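Local structure of potential RNA-dependent RNA polymerase (Human picobirnavirus, 5I62) at residues Gln274-Glu279 / Thr332-Val337; Val443-Leu448 / Asp484-Glu489. The protein catalyses template-directed RNA synthesis from ribonucleoside triphosphates, probably serving both transcription and genome replication of a double-stranded RNA virus. All blocks are in the same frame, centred on the assembly; numbering follows the deposited sequence.

Contact 1 of 2, residues Gln274-Glu279 / Thr332-Val337; sequences QSVAKE and TLVHRV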
loop_
_atom_site.group_PDB
_atom_site.type_symbol
_atom_site.label_atom_id
_atom_site.label_comp_id
_atom_site.label_asym_id
_atom_site.label_seq_id
_atom_site.Cartn_x
_atom_site.Cartn_y
_atom_site.Cartn_z
ATOM N N GLN A 274 -5.659 -17.602 -2.924
ATOM C CA GLN A 274 -6.320 -17.533 -1.627
ATOM C C GLN A 274 -6.098 -18.815 -0.826
ATOM O O GLN A 274 -5.880 -18.776 0.391
ATOM C CB GLN A 274 -7.816 -17.268 -1.822
ATOM C CG GLN A 274 -8.162 -15.917 -2.452
ATOM C CD GLN A 274 -9.562 -15.917 -3.109
ATOM O OE1 GLN A 274 -10.478 -16.597 -2.639
ATOM N NE2 GLN A 274 -9.713 -15.158 -4.207
ATOM N N SER A 275 -6.156 -19.972 -1.493
ATOM C CA SER A 275 -6.012 -21.212 -0.740
ATOM C C SER A 275 -4.598 -21.370 -0.202
ATOM O O SER A 275 -4.402 -22.037 0.814
ATOM C CB SER A 275 -6.402 -22.417 -1.595
ATOM O OG SER A 275 -5.487 -22.538 -2.662
ATOM N N VAL A 276 -3.602 -20.772 -0.869
ATOM C CA VAL A 276 -2.234 -20.804 -0.350
ATOM C C VAL A 276 -2.115 -19.921 0.884
ATOM O O VAL A 276 -1.506 -20.310 1.889
ATOM C CB VAL A 276 -1.217 -20.377 -1.425
ATOM C CG1 VAL A 276 0.190 -20.306 -0.809
ATOM C CG2 VAL A 276 -1.236 -21.327 -2.602
ATOM N N ALA A 277 -2.671 -18.702 0.816
ATOM C CA ALA A 277 -2.732 -17.852 2.002
ATOM C C ALA A 277 -3.388 -18.589 3.160
ATOM O O ALA A 277 -2.909 -18.530 4.295
ATOM C CB ALA A 277 -3.495 -16.557 1.706
ATOM N N LYS A 278 -4.487 -19.295 2.888
ATOM C CA LYS A 278 -5.192 -19.971 3.968
ATOM C C LYS A 278 -4.338 -21.068 4.577
ATOM O O LYS A 278 -4.388 -21.299 5.791
ATOM C CB LYS A 278 -6.505 -20.554 3.459
ATOM C CG LYS A 278 -7.379 -21.121 4.563
ATOM C CD LYS A 278 -8.689 -21.653 3.978
ATOM C CE LYS A 278 -9.515 -22.346 5.044
ATOM N NZ LYS A 278 -10.775 -22.885 4.456
ATOM N N GLU A 279 -3.560 -21.766 3.745
ATOM C CA GLU A 279 -2.703 -22.834 4.248
ATOM C C GLU A 279 -1.579 -22.283 5.121
ATOM O O GLU A 279 -1.250 -22.860 6.163
ATOM C CB GLU A 279 -2.128 -23.654 3.086
ATOM C CG GLU A 279 -1.387 -24.878 3.585
ATOM C CD GLU A 279 -0.897 -25.804 2.477
ATOM O OE1 GLU A 279 -1.413 -25.727 1.342
ATOM O OE2 GLU A 279 0.007 -26.624 2.753
ATOM N N THR A 332 1.499 -10.786 0.813
ATOM C CA THR A 332 2.931 -10.900 1.095
ATOM C C THR A 332 3.327 -12.346 1.375
ATOM O O THR A 332 4.373 -12.828 0.910
ATOM C CB THR A 332 3.294 -9.997 2.274
ATOM O OG1 THR A 332 3.003 -8.640 1.928
ATOM C CG2 THR A 332 4.775 -10.119 2.629
ATOM N N LEU A 333 2.502 -13.053 2.143
ATOM C CA LEU A 333 2.754 -14.461 2.424
ATOM C C LEU A 333 2.782 -15.276 1.133
ATOM O O LEU A 333 3.682 -16.098 0.919
ATOM C CB LEU A 333 1.678 -14.995 3.367
ATOM C CG LEU A 333 1.671 -14.540 4.825
ATOM C CD1 LEU A 333 0.438 -15.137 5.496
ATOM C CD2 LEU A 333 2.943 -14.986 5.530
ATOM N N VAL A 334 1.795 -15.059 0.259
ATOM C CA VAL A 334 1.723 -15.826 -0.978
ATOM C C VAL A 334 2.827 -15.408 -1.943
ATOM O O VAL A 334 3.401 -16.247 -2.653
ATOM C CB VAL A 334 0.328 -15.703 -1.617
ATOM C CG1 VAL A 334 0.316 -16.356 -3.029
ATOM C CG2 VAL A 334 -0.722 -16.352 -0.725
ATOM N N HIS A 335 3.142 -14.115 -1.991
ATOM C CA HIS A 335 4.250 -13.642 -2.825
ATOM C C HIS A 335 5.559 -14.339 -2.446
ATOM O O HIS A 335 6.360 -14.706 -3.321
ATOM C CB HIS A 335 4.360 -12.121 -2.683
ATOM C CG HIS A 335 5.187 -11.449 -3.731
ATOM N ND1 HIS A 335 5.047 -10.113 -4.030
ATOM C CD2 HIS A 335 6.186 -11.908 -4.522
ATOM C CE1 HIS A 335 5.904 -9.782 -4.980
ATOM N NE2 HIS A 335 6.610 -10.853 -5.294
ATOM N N ARG A 336 5.777 -14.566 -1.147
ATOM C CA ARG A 336 6.990 -15.252 -0.725
ATOM C C ARG A 336 7.010 -16.691 -1.244
ATOM O O ARG A 336 8.055 -17.176 -1.686
ATOM C CB ARG A 336 7.135 -15.206 0.794
ATOM C CG ARG A 336 8.441 -15.862 1.312
ATOM C CD ARG A 336 9.690 -15.194 0.724
ATOM N NE ARG A 336 10.859 -15.360 1.593
ATOM C CZ ARG A 336 11.979 -14.653 1.485
ATOM N NH1 ARG A 336 12.098 -13.736 0.532
ATOM N NH2 ARG A 336 12.969 -14.851 2.342
ATOM N N VAL A 337 5.852 -17.370 -1.242
ATOM C CA VAL A 337 5.754 -18.697 -1.865
ATOM C C VAL A 337 6.129 -18.639 -3.344
ATOM O O VAL A 337 6.840 -19.515 -3.859
ATOM C CB VAL A 337 4.346 -19.284 -1.668
ATOM C CG1 VAL A 337 4.231 -20.642 -2.374
ATOM C CG2 VAL A 337 4.037 -19.427 -0.173
#
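Val-276 brings its CG1 methyl up to two valines one turn apart on the facing helix, lying 4.1 Å from Val-334 CG2 and 4.0 Å from Val-337 CG2. Its first torsion explains the choice of branch: with chi1 at 175°, CG1 is the methyl placed opposite the backbone N, and this sends it across the interface while CG2 stays on the near side. Both valine pairs meet at a slant, and all the distances are of van der Waals kind.

Ala-277 comes next and gives the closest pair of CA atoms, 5.7 Å between Ala-277 CA and Val-334 CA. Its CB bond points neither straight at the other helix nor away from it, yet the methyl is small enough for Val-334 CG2 to settle against the main chain as well: that carbon is 3.7 Å from Ala-277 CB and 3.4 Å from Ala-277 N. One methyl of Val-334 thus touches both Val-276 and Ala-277, consistent with Val-334 contributing the largest area of any residue here. Lys-278 and Glu-279 then turn to other partners, forming salt bridges with Glu-295 and Lys-115. The apolar seam continues beyond Glu-279, where Leu-333 and Val-337 pack on Leu-280, and helix 108-116 covers Val-337.

The segment axes approach to 9.0 Å with 101° between their directions, so the two segments cross almost at right angles and share one small apolar patch. In the polymerase palm, helix 271-284 follows the motif A strand 257-261, and helix 327-345 is the motif B helix. Thr-332 OG1 and His-335 ND1, hydrogen-bonded to Gly-358 N and O between strands 355-357 and 360-363, tie the latter to motif C. This crossing of the helix after motif A with the motif B helix belongs to the RNA-dependent RNA polymerase palm.

Contact 2 of 2, residues Val443-Leu448 / Asp484-Glu489; sequences VTLRYL and DNIAGE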
loop_
_atom_site.group_PDB
_atom_site.type_symbol
_atom_site.label_atom_id
_atom_site.label_comp_id
_atom_site.label_asym_id
_atom_site.label_seq_id
_atom_site.Cartn_x
_atom_site.Cartn_y
_atom_site.Cartn_z
ATOM N N VAL A 443 -0.190 21.738 6.012
ATOM C CA VAL A 443 0.518 21.783 4.731
ATOM C C VAL A 443 1.996 21.476 4.939
ATOM O O VAL A 443 2.579 20.627 4.249
ATOM C CB VAL A 443 0.326 23.147 4.041
ATOM C CG1 VAL A 443 1.119 23.201 2.749
ATOM C CG2 VAL A 443 -1.152 23.418 3.761
ATOM N N THR A 444 2.615 22.159 5.906
ATOM C CA THR A 444 4.036 21.982 6.175
ATOM C C THR A 444 4.350 20.569 6.649
ATOM O O THR A 444 5.389 20.004 6.284
ATOM C CB THR A 444 4.509 23.002 7.214
ATOM O OG1 THR A 444 4.248 24.325 6.735
ATOM C CG2 THR A 444 6.002 22.847 7.472
ATOM N N LEU A 445 3.486 19.994 7.487
ATOM C CA LEU A 445 3.702 18.617 7.917
ATOM C C LEU A 445 3.703 17.672 6.721
ATOM O O LEU A 445 4.510 16.742 6.662
ATOM C CB LEU A 445 2.640 18.204 8.931
ATOM C CG LEU A 445 2.781 18.895 10.295
ATOM C CD1 LEU A 445 1.575 18.620 11.137
ATOM C CD2 LEU A 445 4.038 18.396 11.004
ATOM N N ARG A 446 2.798 17.895 5.759
ATOM C CA ARG A 446 2.794 17.065 4.558
ATOM C C ARG A 446 4.091 17.233 3.772
ATOM O O ARG A 446 4.700 16.238 3.361
ATOM C CB ARG A 446 1.580 17.386 3.686
ATOM C CG ARG A 446 1.481 16.545 2.398
ATOM C CD ARG A 446 0.233 16.928 1.578
ATOM N NE ARG A 446 0.216 16.231 0.291
ATOM C CZ ARG A 446 0.799 16.682 -0.815
ATOM N NH1 ARG A 446 1.440 17.845 -0.805
ATOM N NH2 ARG A 446 0.757 15.960 -1.927
ATOM N N TYR A 447 4.537 18.483 3.571
ATOM C CA TYR A 447 5.814 18.731 2.895
ATOM C C TYR A 447 6.944 17.930 3.530
ATOM O O TYR A 447 7.762 17.320 2.828
ATOM C CB TYR A 447 6.188 20.208 2.947
ATOM C CG TYR A 447 5.393 21.173 2.107
ATOM C CD1 TYR A 447 4.619 20.748 1.030
ATOM C CD2 TYR A 447 5.433 22.537 2.398
ATOM C CE1 TYR A 447 3.912 21.662 0.265
ATOM C CE2 TYR A 447 4.740 23.449 1.650
ATOM C CZ TYR A 447 3.973 23.014 0.589
ATOM O OH TYR A 447 3.277 23.946 -0.148
ATOM N N LEU A 448 7.040 17.974 4.865
ATOM C CA LEU A 448 8.147 17.303 5.549
ATOM C C LEU A 448 8.082 15.797 5.353
ATOM O O LEU A 448 9.109 15.144 5.148
ATOM C CB LEU A 448 8.133 17.633 7.041
ATOM C CG LEU A 448 8.287 19.117 7.387
ATOM C CD1 LEU A 448 8.209 19.326 8.899
ATOM C CD2 LEU A 448 9.590 19.652 6.838
ATOM N N ASP A 484 10.566 23.162 17.012
ATOM C CA ASP A 484 10.885 22.793 18.387
ATOM C C ASP A 484 9.794 21.965 19.051
ATOM O O ASP A 484 10.059 21.329 20.074
ATOM C CB ASP A 484 11.142 24.044 19.223
ATOM C CG ASP A 484 12.522 24.627 18.988
ATOM O OD1 ASP A 484 13.402 23.877 18.519
ATOM O OD2 ASP A 484 12.727 25.832 19.265
ATOM N N ASN A 485 8.570 21.978 18.519
ATOM C CA ASN A 485 7.460 21.249 19.120
ATOM C C ASN A 485 6.838 20.280 18.121
ATOM O O ASN A 485 5.630 20.028 18.162
ATOM C CB ASN A 485 6.401 22.215 19.662
ATOM C CG ASN A 485 7.004 23.401 20.416
ATOM O OD1 ASN A 485 6.812 24.559 20.040
ATOM N ND2 ASN A 485 7.739 23.111 21.489
ATOM N N ILE A 486 7.660 19.708 17.237
ATOM C CA ILE A 486 7.125 19.122 16.010
ATOM C C ILE A 486 6.354 17.838 16.293
ATOM O O ILE A 486 5.320 17.576 15.663
ATOM C CB ILE A 486 8.239 18.910 14.966
ATOM C CG1 ILE A 486 7.632 18.387 13.670
ATOM C CG2 ILE A 486 9.302 17.952 15.454
ATOM C CD1 ILE A 486 7.275 19.453 12.692
ATOM N N ALA A 487 6.828 17.017 17.232
ATOM C CA ALA A 487 6.041 15.852 17.632
ATOM C C ALA A 487 4.653 16.282 18.103
ATOM O O ALA A 487 3.640 15.679 17.728
ATOM C CB ALA A 487 6.775 15.060 18.715
ATOM N N GLY A 488 4.592 17.368 18.880
ATOM C CA GLY A 488 3.311 17.864 19.355
ATOM C C GLY A 488 2.419 18.369 18.234
ATOM O O GLY A 488 1.256 17.974 18.130
ATOM N N GLU A 489 2.948 19.266 17.388
ATOM C CA GLU A 489 2.172 19.747 16.247
ATOM C C GLU A 489 1.684 18.584 15.394
ATOM O O GLU A 489 0.551 18.604 14.893
ATOM C CB GLU A 489 3.001 20.706 15.399
ATOM C CG GLU A 489 3.567 21.916 16.126
ATOM C CD GLU A 489 2.518 22.977 16.459
ATOM O OE1 GLU A 489 2.837 24.185 16.329
ATOM O OE2 GLU A 489 1.381 22.619 16.845
#
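Ile-486, in the first turn of its helix, reaches across with CD1 to two leucines of the facing helix. CD1 lies 3.8 Å from Leu-445 CD2 and 3.9 Å from Leu-448 CD1. The two encounters differ in direction: Leu-448 and Ile-486 meet end to end, whereas Leu-445 and Ile-486 pass alongside one another, pointing opposite ways. Because CG1 stands opposite the backbone N (chi1 -176°), the longer branch of the isoleucine extends toward the leucines; chi2 at 92° then places CD1 off a staggered position.

Further along, Glu-489 takes part chiefly through its backbone. Its carbonyl O is 3.9 Å from Leu-445 CD1, a van der Waals contact of a methyl with a carbonyl oxygen that uses the other methyl of that leucine. The CB bond of Glu-489 points at helix 441-451, but the carboxylate leads away and forms a salt bridge with Lys-441 at the start of that same helix, so charge flanks the apolar patch. The helical turn itself is closed by a 2.9 Å bond from Glu-489 N to Asn-485 O.

The contacts are made mostly by the terminal methyls of long side chains: even the nearest CA atoms, those of Leu-445 and Glu-489, are 8.5 Å apart, and only 142 Å² is buried. Other parts of the C-terminal region fill in around them. Phe-482 packs on Leu-445 and Ile-521 on Ile-486, while Leu-448 also meets Val-526 and Leu-530. The short helix 486-491 therefore lies against helix 441-451, with helix 525-532 as a third element sharing Leu-448.

How the contacts relate
Contact 1 is core and contact 2 more peripheral: all four touching residues are buried in the first and two in the second, their centres about 17 Å and about 23 Å from the centre of the chain. They share no helix, lie on opposite sides of that centre, and keep about 25 Å between nearest atoms, so neither supports the other directly. Both are mainly apolar, each with one methyl set against a backbone atom. The close crossing in contact 1 suits short valine and alanine side chains, whereas the wider separation in contact 2 is spanned by leucine and isoleucine, while Glu-489 pairs with Lys-441, outside the two segments.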